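Side-chain contacts in transcription regulator AmtR (Mycobacterium smegmatis, PDB 5E57), which probably binds DNA as a dimeric transcription factor of the TetR family and takes part in nitrogen regulation: residues 11-16 / 47-52; 24-29 / 109-114; 73-78 / 132-137; 153-158 / 179-184; 161-164 / 168-171. One frame throughout, in Å; residues are numbered along the deposited sequence.

Contact 1. Residues 11-16 / 47-52; sequences EEILDA and HHFATK
Residues 11-16 form a stretch of helix 9-23, and residues 47-52 run through the irregular link after helix 42-45 into the start of helix 52-61; their backbones come nearest at Ile13 and His48, with the two CA atoms 8.4 Å apart. That gap is filled by side chains alone, and no hydrogen bond crosses it. Phe49 reaches from the link toward the helix and meets two successive residues there. Its CZ lies 3.6 Å from Leu14 CD2 and 3.7 Å from Leu14 CG, the two side chains crossing at about a right angle, with the leucine fork against the CZ end of the ring. On the CD2 side of the same ring sits the CG2 branch of Ile13, 3.9 Å from Phe49 CD2. Both segments belong to the TetR-type DNA-binding domain, and His48 and Phe49 close the predicted helix-turn-helix, so this apolar packing joins the end of that motif to the first helix of the domain. A branched residue suits position 13 because it serves two partners: with CG2 anti to the backbone N, CG1 (chi1 -69°) carries CD1 toward His48, where it stands 3.6 Å from His48 CD2. Phe49 also packs on Ile55 and Ala58, while His48 is more exposed to solvent.

Contact 2. Residues 24-29 / 109-114; sequences HGYGST and LPELRT
Tyr26 meets Leu109 and Glu111 along one side of its side chain, beginning at CB, which lies 3.9 Å from Leu109 CD2 in a plain apolar contact. CG is anti to the backbone N (chi1 -178°), and this swings the ring out past the Glu111 side chain. At the next step along the ring, CD2 has Glu111 OE1 at its edge, 3.8 Å away and near the ring plane, a van der Waals contact with the carboxylate plane turned 87° from the ring. CE2 then touches the aliphatic part of the glutamate, 4.0 Å from Glu111 CG. The tip, OH, is hydrogen-bonded to Asp53, so tyrosine suits the place by combining a greasy ring with a polar end. Glu111 bends at chi2 (79°), and its OE1 accepts a hydrogen bond from a water at 3.1 Å; that water in turn accepts from Gly27 N, also at 3.1 Å, bridging the two segments. The Tyr26 ring also meets Phe21 of helix 9-23 edge-to-face, Leu56 of helix 52-61, and Lys52 in a cation-pi contact. Leu112, in the 3-10 turn 110-113, packs on Leu56 and Leu60, so with Leu109 and Glu111 this part of the C-terminal domain rests against the DNA-binding domain.

Contact 3. Residues 73-78 / 132-137; sequences GLLGES and RSLAAA
Leu75 and Leu134 meet where two helices of the all-helical C-terminal domain of a TetR-family regulator pass each other: Leu75 lies in the last part of helix 65-75, Leu134 within the long helix 118-142. The CA atoms of these two residues are 7.2 Å apart, close enough for one layer of side chains. Both leucines take the conformation most favoured on a helix. In Leu75, CG is anti to the carbonyl carbon (chi1 -73°), and chi2 is extended at 172°; although its CB does not point straight at the neighbouring helix, this pair of torsions carries the CD2 methyl across to it. Leu134 has nearly the same shape, with chi1 at -66°, and the two side chains cross at a slant. Leu75 CD2 therefore rests on the branch point of its partner, 3.9 Å from Leu134 CG, and equally close to the methyl Leu134 CD2. Leucine suits both places because a forked, flexible end can reach over the gap and fill it without needing a polar partner.

The inner side of the contact is the Leu134 side, which continues into the core on Leu88 and Arg84 of helix 82-98; Leu74, next to Leu75, packs on the same Leu88. Leu75 and Ser133 lie on the exposed side, where a small residue such as serine fits the helix surface. Ser133 OG is hydrogen-bonded to the carbonyl oxygen of Ser129, one helical turn earlier, so the hydroxyl is occupied within its own helix. What remains for the partner is carbon: Ser133 CB lies 3.9 Å from Leu75 CD2.

Contact 4. Residues 153-158 / 179-184; sequences FRLVES and EGALRV
This is a buried helix-to-helix contact without hydrogen bonds, a methyl against backbone and small side chains, in the C-terminal domain of the TetR fold; it lies between helix 151-165 and helix 173-183, close to the dimer interface. One leucine carries it. Leu155 points from its helix at the backbone of the other, and the small residues Gly180 and Ala181 let the two chains come close, with the CA atoms of Leu155 and Ala181 6.3 Å apart. Its CG is anti to the carbonyl carbon (chi1 -75°), and chi2 at 159° then turns the CD1 methyl forward as the single touching group. CD1 lies 3.8 Å from Gly180 C, and the methyl of Ala181 flanks it, Leu155 CD1 to Ala181 CB being 4.2 Å. Val184 CG1 adds a looser touch, 4.3 Å from Leu155 CD1. A residue without a side chain at position 180 is consistent with the close approach of the methyl, and the short alanine suits its place in a similar way.

The surroundings are also packed. Val156, the neighbour of Leu155, packs on Tyr131 of helix 118-142, and Val184 also touches Gly180 of the second subunit. In the same subunit interface Arg154 forms a salt bridge with Asp165 of the second subunit. Ser158 OG donates a 2.7 Å hydrogen bond to the carbonyl oxygen of Leu155, satisfying the hydroxyl within its helix. The tightest touch across the contact remains the one between Leu155 CD1 and Ala181 CA, at 3.7 Å.

Contact 5. Residues 161-164 / 168-171; sequences NSRS and VVPP
Val169 packs against the backbone of Ser162 and Arg163 with one methyl, CG2, and that is the tight part of the contact. CG2 is anti to the carbonyl carbon of its own residue, while CG1 is anti to the backbone N (chi1 176°); this choice directs CG2 onto the helix surface, where it lies 3.8 Å from Arg163 CA and 3.8 Å from Ser162 O. The side chains add a looser layer: Val169 CG2 is 4.0 Å from Arg163 CG and 4.3 Å from Ser162 CB, with the arginine and valine crossing at about a right angle. A compact, branched valine suits a place where the partner is mostly backbone, and the small Ser162 lets it approach. Arg163 offers only its aliphatic base here; its chain bends at chi3 (70°), and the guanidinium is hydrogen-bonded to the carbonyl oxygens of Leu96 and Gly99.

The other side is loose. Val168 directs its CB away from the helix, its two methyls not being modelled, and the exposed Pro170 and Pro171 continue the chain without touching residues 161-164. Ser164, likewise exposed, packs on Leu108 of the second subunit. Val169 packs the loop that follows helix 151-165 against its last turns, in the link between two successive helices of the all-helical C-terminal domain of a TetR-family protein.

In the fold
Contacts 1 and 2 lie at the DNA-binding end of the subunit, their centres 16 Å apart, and touch directly: Lys52 NZ of contact 1 is probably hydrogen-bonded to Thr29 O of contact 2 at 2.7 Å. Contact 2 reaches from there to the C-terminal domain, and its segments alternate along the chain with those of contact 1 and of contact 3. Contacts 3, 4 and 5 belong to that second domain; contact 3 is centred about 36 Å from the centre of contact 1, across the chain's centre. Contacts 4 and 5 share helix 151-165, with contact 5 nested inside the loop that contact 4 closes. Contacts 2, 4 and 5 also touch the second subunit, so the dimer interface runs past parts of both domains.

Contact 1. Residues 11-16 / 47-52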
# COMPACT_ATOMS: atom_id res chain seq x y z
N GLU A 11 18.79 20.97 -3.19
CA GLU A 11 18.27 19.83 -3.95
C GLU A 11 19.17 18.59 -3.84
O GLU A 11 18.70 17.45 -3.85
CB GLU A 11 18.11 20.23 -5.41
CG GLU A 11 16.79 20.96 -5.67
CD GLU A 11 16.66 21.48 -7.11
OE1 GLU A 11 17.69 21.60 -7.82
OE2 GLU A 11 15.51 21.77 -7.53
N GLU A 12 20.46 18.82 -3.67
CA GLU A 12 21.44 17.74 -3.52
C GLU A 12 21.26 17.05 -2.14
O GLU A 12 21.39 15.85 -1.97
CB GLU A 12 22.84 18.35 -3.65
CG GLU A 12 23.65 17.76 -4.78
CD GLU A 12 25.09 18.26 -4.76
OE1 GLU A 12 25.23 19.47 -4.89
OE2 GLU A 12 26.03 17.44 -4.58
N ILE A 13 20.90 17.86 -1.16
CA ILE A 13 20.69 17.37 0.17
C ILE A 13 19.44 16.53 0.15
O ILE A 13 19.48 15.40 0.68
CB ILE A 13 20.56 18.50 1.20
CG1 ILE A 13 21.90 19.19 1.35
CG2 ILE A 13 20.12 17.93 2.54
CD1 ILE A 13 21.76 20.59 1.94
N LEU A 14 18.38 17.04 -0.46
CA LEU A 14 17.10 16.31 -0.51
C LEU A 14 17.29 14.98 -1.25
O LEU A 14 16.81 13.93 -0.80
CB LEU A 14 16.00 17.15 -1.16
CG LEU A 14 15.40 18.31 -0.31
CD1 LEU A 14 14.57 19.18 -1.24
CD2 LEU A 14 14.54 17.76 0.83
N ASP A 15 18.01 15.01 -2.38
CA ASP A 15 18.22 13.81 -3.15
C ASP A 15 19.02 12.77 -2.37
O ASP A 15 18.72 11.56 -2.45
CB ASP A 15 18.88 14.09 -4.53
CG ASP A 15 19.13 12.78 -5.34
OD1 ASP A 15 18.17 11.99 -5.67
OD2 ASP A 15 20.29 12.52 -5.65
N ALA A 16 20.09 13.22 -1.68
CA ALA A 16 20.91 12.35 -0.91
C ALA A 16 20.13 11.73 0.27
O ALA A 16 20.25 10.54 0.53
CB ALA A 16 22.15 13.11 -0.43
N HIS A 47 22.04 25.05 7.35
CA HIS A 47 21.52 26.34 6.86
C HIS A 47 20.59 26.14 5.70
O HIS A 47 19.95 27.08 5.27
CB HIS A 47 22.63 27.34 6.56
CG HIS A 47 23.47 27.65 7.76
ND1 HIS A 47 22.93 28.16 8.92
CD2 HIS A 47 24.77 27.39 8.02
CE1 HIS A 47 23.87 28.24 9.83
NE2 HIS A 47 25.00 27.78 9.31
N HIS A 48 20.45 24.88 5.26
CA HIS A 48 19.36 24.50 4.37
C HIS A 48 18.23 23.81 5.13
O HIS A 48 17.05 24.13 4.98
CB HIS A 48 19.92 23.62 3.30
CG HIS A 48 20.96 24.31 2.46
ND1 HIS A 48 20.66 25.36 1.61
CD2 HIS A 48 22.29 24.09 2.33
CE1 HIS A 48 21.75 25.75 0.98
NE2 HIS A 48 22.76 25.00 1.39
N PHE A 49 18.60 22.89 6.00
CA PHE A 49 17.65 22.16 6.81
C PHE A 49 18.24 22.01 8.21
O PHE A 49 19.23 21.26 8.41
CB PHE A 49 17.37 20.76 6.22
CG PHE A 49 16.77 20.80 4.84
CD1 PHE A 49 15.41 21.04 4.66
CD2 PHE A 49 17.58 20.63 3.70
CE1 PHE A 49 14.86 21.09 3.40
CE2 PHE A 49 17.02 20.67 2.42
CZ PHE A 49 15.64 20.91 2.29
N ALA A 50 17.59 22.64 9.18
CA ALA A 50 18.15 22.79 10.51
C ALA A 50 18.12 21.43 11.25
O ALA A 50 18.95 21.09 12.14
CB ALA A 50 17.34 23.87 11.24
N THR A 51 17.11 20.64 10.88
CA THR A 51 16.96 19.31 11.46
C THR A 51 16.65 18.29 10.40
O THR A 51 16.24 18.64 9.26
CB THR A 51 15.82 19.24 12.47
OG1 THR A 51 14.55 19.39 11.79
CG2 THR A 51 16.00 20.30 13.50
N LYS A 52 16.86 17.04 10.80
CA LYS A 52 16.60 15.93 9.93
C LYS A 52 15.11 15.93 9.62
O LYS A 52 14.71 15.69 8.46
CB LYS A 52 17.07 14.61 10.57
CG LYS A 52 16.96 13.42 9.62
CD LYS A 52 17.70 12.16 10.11
CE LYS A 52 17.32 11.70 11.48
NZ LYS A 52 17.89 10.34 11.74

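Contact 2. Residues 24-29 / 109-114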
# COMPACT_ATOMS: atom_id res chain seq x y z
N HIS A 24 18.29 2.95 3.40
CA HIS A 24 18.92 2.57 4.68
C HIS A 24 17.96 2.76 5.89
O HIS A 24 17.89 1.92 6.75
CB HIS A 24 20.26 3.33 4.85
CG HIS A 24 21.31 2.90 3.84
ND1 HIS A 24 21.23 3.20 2.49
CD2 HIS A 24 22.43 2.15 3.99
CE1 HIS A 24 22.25 2.65 1.85
NE2 HIS A 24 23.00 2.02 2.74
N GLY A 25 17.22 3.86 5.97
CA GLY A 25 16.26 3.99 7.04
C GLY A 25 16.24 5.43 7.47
O GLY A 25 17.19 6.17 7.23
N TYR A 26 15.19 5.85 8.14
CA TYR A 26 15.15 7.25 8.61
C TYR A 26 15.90 7.46 9.92
O TYR A 26 16.86 8.20 9.95
CB TYR A 26 13.69 7.72 8.76
CG TYR A 26 13.63 9.14 9.17
CD1 TYR A 26 14.04 10.11 8.32
CD2 TYR A 26 13.15 9.52 10.44
CE1 TYR A 26 13.97 11.47 8.67
CE2 TYR A 26 13.08 10.86 10.80
CZ TYR A 26 13.52 11.83 9.93
OH TYR A 26 13.52 13.16 10.28
N GLY A 27 15.46 6.80 10.99
CA GLY A 27 16.14 6.81 12.31
C GLY A 27 17.63 6.49 12.26
O GLY A 27 18.42 7.15 12.89
N SER A 28 17.98 5.51 11.45
CA SER A 28 19.34 5.10 11.16
C SER A 28 20.22 6.04 10.44
O SER A 28 21.41 5.77 10.42
CB SER A 28 19.29 3.99 10.10
OG SER A 28 18.76 2.93 10.71
N THR A 29 19.68 7.01 9.71
CA THR A 29 20.52 7.91 8.87
C THR A 29 20.76 9.23 9.63
O THR A 29 19.84 9.94 9.93
CB THR A 29 19.86 8.20 7.52
OG1 THR A 29 19.71 6.99 6.75
CG2 THR A 29 20.69 9.19 6.72
N LEU A 109 6.32 5.26 8.44
CA LEU A 109 7.23 5.49 9.54
C LEU A 109 6.44 5.89 10.79
O LEU A 109 5.69 6.84 10.72
CB LEU A 109 8.09 6.65 9.13
CG LEU A 109 9.55 6.53 8.70
CD1 LEU A 109 10.06 5.17 8.31
CD2 LEU A 109 9.89 7.65 7.70
N PRO A 110 6.63 5.21 11.94
CA PRO A 110 6.02 5.69 13.18
C PRO A 110 6.38 7.13 13.51
O PRO A 110 5.52 7.82 13.99
CB PRO A 110 6.54 4.74 14.25
CG PRO A 110 7.08 3.55 13.50
CD PRO A 110 7.51 4.04 12.16
N GLU A 111 7.56 7.62 13.10
CA GLU A 111 7.87 9.07 13.29
C GLU A 111 6.79 10.01 12.76
O GLU A 111 6.66 11.14 13.21
CB GLU A 111 9.17 9.48 12.60
CG GLU A 111 10.44 8.96 13.19
CD GLU A 111 10.75 7.51 12.81
OE1 GLU A 111 11.86 7.11 13.13
OE2 GLU A 111 9.90 6.75 12.30
N LEU A 112 6.04 9.58 11.75
CA LEU A 112 4.99 10.43 11.18
C LEU A 112 3.77 10.59 12.05
O LEU A 112 2.91 11.44 11.75
CB LEU A 112 4.53 9.93 9.81
CG LEU A 112 5.28 10.59 8.66
CD1 LEU A 112 6.79 10.57 8.83
CD2 LEU A 112 4.89 9.88 7.39
N ARG A 113 3.70 9.80 13.13
CA ARG A 113 2.57 9.87 14.04
C ARG A 113 2.72 11.00 15.10
O ARG A 113 1.74 11.37 15.72
CB ARG A 113 2.32 8.46 14.62
N THR A 114 3.89 11.62 15.21
CA THR A 114 4.11 12.71 16.17
C THR A 114 3.52 14.07 15.77
O THR A 114 3.38 14.39 14.57
CB THR A 114 5.64 12.93 16.41
OG1 THR A 114 6.26 13.50 15.25
CG2 THR A 114 6.31 11.64 16.67
O HOH W 1 13.04 4.95 11.28

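Contact 3. Residues 73-78 / 132-137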
# COMPACT_ATOMS: atom_id res chain seq x y z
N GLY A 73 -8.53 21.80 -7.54
CA GLY A 73 -9.12 22.36 -8.75
C GLY A 73 -10.23 21.53 -9.37
O GLY A 73 -11.22 22.06 -9.84
N LEU A 74 -10.07 20.21 -9.36
CA LEU A 74 -11.03 19.29 -9.94
C LEU A 74 -12.32 19.32 -9.13
O LEU A 74 -13.41 19.22 -9.68
CB LEU A 74 -10.44 17.83 -9.99
CG LEU A 74 -9.26 17.59 -10.95
CD1 LEU A 74 -8.59 16.24 -10.83
CD2 LEU A 74 -9.69 17.66 -12.37
N LEU A 75 -12.21 19.45 -7.82
CA LEU A 75 -13.42 19.52 -6.96
C LEU A 75 -14.27 20.75 -7.30
O LEU A 75 -15.49 20.73 -7.10
CB LEU A 75 -13.07 19.52 -5.48
CG LEU A 75 -12.60 18.15 -4.96
CD1 LEU A 75 -12.09 18.33 -3.53
CD2 LEU A 75 -13.70 17.12 -5.04
N GLY A 76 -13.64 21.76 -7.91
CA GLY A 76 -14.30 23.05 -8.22
C GLY A 76 -14.97 23.02 -9.58
O GLY A 76 -15.64 23.97 -9.96
N GLU A 77 -14.80 21.93 -10.31
CA GLU A 77 -15.30 21.82 -11.68
C GLU A 77 -16.72 21.26 -11.69
O GLU A 77 -17.17 20.62 -10.74
CB GLU A 77 -14.39 20.94 -12.53
CG GLU A 77 -12.98 21.47 -12.63
CD GLU A 77 -12.02 20.58 -13.47
OE1 GLU A 77 -12.46 19.58 -14.08
OE2 GLU A 77 -10.84 20.93 -13.52
N SER A 78 -17.43 21.55 -12.78
CA SER A 78 -18.79 21.02 -13.00
C SER A 78 -18.59 19.89 -14.01
O SER A 78 -17.52 19.73 -14.57
CB SER A 78 -19.75 22.09 -13.58
N ARG A 132 -12.03 10.72 -2.07
CA ARG A 132 -13.25 10.06 -1.66
C ARG A 132 -14.51 10.82 -2.16
O ARG A 132 -15.52 10.17 -2.54
CB ARG A 132 -13.26 9.93 -0.11
CG ARG A 132 -14.45 9.20 0.42
CD ARG A 132 -14.68 9.38 1.90
NE ARG A 132 -13.49 8.92 2.62
CZ ARG A 132 -13.19 7.65 2.93
NH1 ARG A 132 -14.00 6.64 2.59
NH2 ARG A 132 -12.07 7.40 3.59
N SER A 133 -14.45 12.16 -2.14
CA SER A 133 -15.51 12.98 -2.71
C SER A 133 -15.69 12.71 -4.16
O SER A 133 -16.80 12.49 -4.56
CB SER A 133 -15.27 14.49 -2.56
OG SER A 133 -15.13 14.82 -1.19
N LEU A 134 -14.62 12.78 -4.97
CA LEU A 134 -14.77 12.47 -6.40
C LEU A 134 -15.28 11.08 -6.58
O LEU A 134 -16.23 10.86 -7.36
CB LEU A 134 -13.45 12.60 -7.16
CG LEU A 134 -12.94 14.01 -7.22
CD1 LEU A 134 -11.50 13.99 -7.66
CD2 LEU A 134 -13.82 14.83 -8.17
N ALA A 135 -14.70 10.11 -5.87
CA ALA A 135 -15.15 8.73 -6.02
C ALA A 135 -16.61 8.46 -5.56
O ALA A 135 -17.32 7.63 -6.14
CB ALA A 135 -14.21 7.78 -5.28
N ALA A 136 -17.04 9.13 -4.51
CA ALA A 136 -18.43 8.97 -4.06
C ALA A 136 -19.40 9.51 -5.15
O ALA A 136 -20.48 8.98 -5.35
CB ALA A 136 -18.66 9.69 -2.75
N ALA A 137 -18.96 10.53 -5.90
CA ALA A 137 -19.80 11.04 -7.00
C ALA A 137 -19.77 10.06 -8.21
O ALA A 137 -20.78 9.91 -8.93
CB ALA A 137 -19.34 12.48 -7.40

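Contact 4. Residues 153-158 / 179-184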
# COMPACT_ATOMS: atom_id res chain seq x y z
N PHE A 153 -8.07 5.88 -3.95
CA PHE A 153 -6.88 6.39 -3.21
C PHE A 153 -5.92 5.27 -2.90
O PHE A 153 -4.72 5.40 -3.11
CB PHE A 153 -7.31 7.12 -1.94
CG PHE A 153 -6.19 7.59 -1.07
CD1 PHE A 153 -5.42 8.64 -1.43
CD2 PHE A 153 -6.00 7.03 0.21
CE1 PHE A 153 -4.42 9.11 -0.57
CE2 PHE A 153 -5.01 7.49 1.04
CZ PHE A 153 -4.22 8.53 0.66
N ARG A 154 -6.43 4.20 -2.39
CA ARG A 154 -5.57 3.07 -2.02
C ARG A 154 -4.87 2.45 -3.24
O ARG A 154 -3.70 2.12 -3.15
CB ARG A 154 -6.37 2.03 -1.29
CG ARG A 154 -7.05 2.51 -0.02
CD ARG A 154 -6.02 2.98 0.98
NE ARG A 154 -6.62 3.68 2.11
CZ ARG A 154 -5.93 4.40 3.01
NH1 ARG A 154 -4.64 4.54 2.93
NH2 ARG A 154 -6.56 5.02 3.98
N LEU A 155 -5.56 2.37 -4.38
CA LEU A 155 -4.97 1.91 -5.65
C LEU A 155 -3.86 2.79 -6.12
O LEU A 155 -2.80 2.31 -6.53
CB LEU A 155 -6.00 1.74 -6.76
CG LEU A 155 -6.82 0.49 -6.55
CD1 LEU A 155 -8.14 0.56 -7.30
CD2 LEU A 155 -6.02 -0.71 -7.00
N VAL A 156 -4.01 4.09 -5.95
CA VAL A 156 -2.92 5.00 -6.33
C VAL A 156 -1.69 4.84 -5.47
O VAL A 156 -0.52 4.79 -6.00
CB VAL A 156 -3.37 6.47 -6.25
CG1 VAL A 156 -2.22 7.44 -6.34
CG2 VAL A 156 -4.44 6.75 -7.29
N GLU A 157 -1.92 4.74 -4.16
CA GLU A 157 -0.83 4.54 -3.22
C GLU A 157 -0.19 3.16 -3.37
O GLU A 157 0.97 2.98 -3.02
CB GLU A 157 -1.29 4.84 -1.74
CG GLU A 157 -1.50 6.38 -1.57
CD GLU A 157 -1.26 6.89 -0.17
OE1 GLU A 157 -1.38 6.06 0.75
OE2 GLU A 157 -1.02 8.13 0.00
N SER A 158 -0.90 2.21 -3.97
CA SER A 158 -0.29 0.90 -4.19
C SER A 158 0.91 0.95 -5.09
O SER A 158 1.76 0.04 -5.09
CB SER A 158 -1.30 -0.13 -4.68
OG SER A 158 -1.48 -0.04 -6.05
N GLU A 179 -7.65 2.54 -14.71
CA GLU A 179 -8.79 1.71 -15.02
C GLU A 179 -9.41 0.99 -13.77
O GLU A 179 -10.62 0.97 -13.60
CB GLU A 179 -8.43 0.67 -16.08
CG GLU A 179 -9.66 -0.16 -16.36
CD GLU A 179 -9.60 -0.97 -17.65
OE1 GLU A 179 -8.67 -0.73 -18.50
OE2 GLU A 179 -10.51 -1.84 -17.74
N GLY A 180 -8.55 0.40 -12.94
CA GLY A 180 -8.99 -0.26 -11.74
C GLY A 180 -9.73 0.64 -10.78
O GLY A 180 -10.72 0.21 -10.18
N ALA A 181 -9.25 1.88 -10.63
CA ALA A 181 -9.81 2.79 -9.66
C ALA A 181 -11.22 3.15 -10.05
O ALA A 181 -12.08 3.28 -9.19
CB ALA A 181 -8.97 4.04 -9.54
N LEU A 182 -11.48 3.22 -11.35
CA LEU A 182 -12.82 3.34 -11.88
C LEU A 182 -13.68 2.07 -11.88
O LEU A 182 -14.87 2.16 -11.49
CB LEU A 182 -12.75 4.08 -13.23
CG LEU A 182 -12.61 5.50 -12.59
CD1 LEU A 182 -11.30 6.22 -12.78
CD2 LEU A 182 -13.83 6.37 -12.84
N ARG A 183 -13.12 0.91 -12.20
CA ARG A 183 -13.94 -0.30 -12.03
C ARG A 183 -14.41 -0.61 -10.65
O ARG A 183 -15.53 -1.16 -10.48
CB ARG A 183 -13.26 -1.53 -12.58
CG ARG A 183 -13.11 -1.43 -14.05
CD ARG A 183 -12.50 -2.70 -14.54
NE ARG A 183 -12.16 -2.51 -15.93
CZ ARG A 183 -12.93 -2.86 -16.90
NH1 ARG A 183 -14.10 -3.51 -16.65
NH2 ARG A 183 -12.53 -2.60 -18.16
N VAL A 184 -13.63 -0.26 -9.64
CA VAL A 184 -14.03 -0.64 -8.28
C VAL A 184 -15.19 0.20 -7.86
O VAL A 184 -15.89 -0.15 -6.88
CB VAL A 184 -12.96 -0.48 -7.17
CG1 VAL A 184 -11.88 -1.47 -7.38
CG2 VAL A 184 -12.37 0.92 -7.11

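Contact 5. Residues 161-164 / 168-171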
# COMPACT_ATOMS: atom_id res chain seq x y z
N ASN A 161 4.06 0.32 -3.10
CA ASN A 161 4.32 -1.10 -2.90
C ASN A 161 4.88 -1.78 -4.16
O ASN A 161 5.76 -2.62 -4.06
CB ASN A 161 3.06 -1.81 -2.46
CG ASN A 161 2.44 -1.18 -1.21
OD1 ASN A 161 2.52 -1.73 -0.11
ND2 ASN A 161 1.82 -0.01 -1.38
N SER A 162 4.39 -1.43 -5.35
CA SER A 162 4.92 -1.99 -6.63
C SER A 162 6.39 -1.63 -6.83
O SER A 162 7.19 -2.49 -7.20
CB SER A 162 4.13 -1.51 -7.85
OG SER A 162 2.77 -1.90 -7.79
N ARG A 163 6.74 -0.37 -6.55
CA ARG A 163 8.13 0.08 -6.66
C ARG A 163 9.10 -0.67 -5.72
O ARG A 163 10.28 -0.85 -6.03
CB ARG A 163 8.21 1.57 -6.36
CG ARG A 163 7.75 2.43 -7.50
CD ARG A 163 8.03 3.89 -7.22
NE ARG A 163 9.46 4.17 -7.27
CZ ARG A 163 9.96 5.37 -7.47
NH1 ARG A 163 9.14 6.43 -7.66
NH2 ARG A 163 11.31 5.52 -7.50
N SER A 164 8.58 -1.04 -4.56
CA SER A 164 9.32 -1.72 -3.59
C SER A 164 9.58 -3.15 -4.03
O SER A 164 10.65 -3.67 -3.79
CB SER A 164 8.51 -1.79 -2.31
OG SER A 164 9.30 -2.30 -1.27
N VAL A 168 11.66 -2.79 -12.27
CA VAL A 168 11.04 -2.05 -13.38
C VAL A 168 9.52 -1.98 -13.18
O VAL A 168 8.77 -2.96 -13.39
CB VAL A 168 11.31 -2.69 -14.78
N VAL A 169 9.05 -0.80 -12.80
CA VAL A 169 7.61 -0.54 -12.88
C VAL A 169 7.28 0.03 -14.31
O VAL A 169 7.70 1.15 -14.67
CB VAL A 169 7.18 0.37 -11.69
CG1 VAL A 169 5.71 0.76 -11.80
CG2 VAL A 169 7.46 -0.38 -10.36
N PRO A 170 6.49 -0.71 -15.10
CA PRO A 170 6.15 -0.30 -16.50
C PRO A 170 5.53 1.11 -16.61
O PRO A 170 4.83 1.55 -15.67
CB PRO A 170 5.17 -1.37 -16.96
CG PRO A 170 4.56 -1.91 -15.68
CD PRO A 170 5.61 -1.79 -14.61
N PRO A 171 5.78 1.82 -17.73
CA PRO A 171 5.19 3.14 -17.79
C PRO A 171 3.72 3.08 -17.97
O PRO A 171 3.08 4.11 -17.87
CB PRO A 171 5.89 3.83 -19.00
CG PRO A 171 6.98 2.91 -19.44
CD PRO A 171 6.68 1.54 -18.87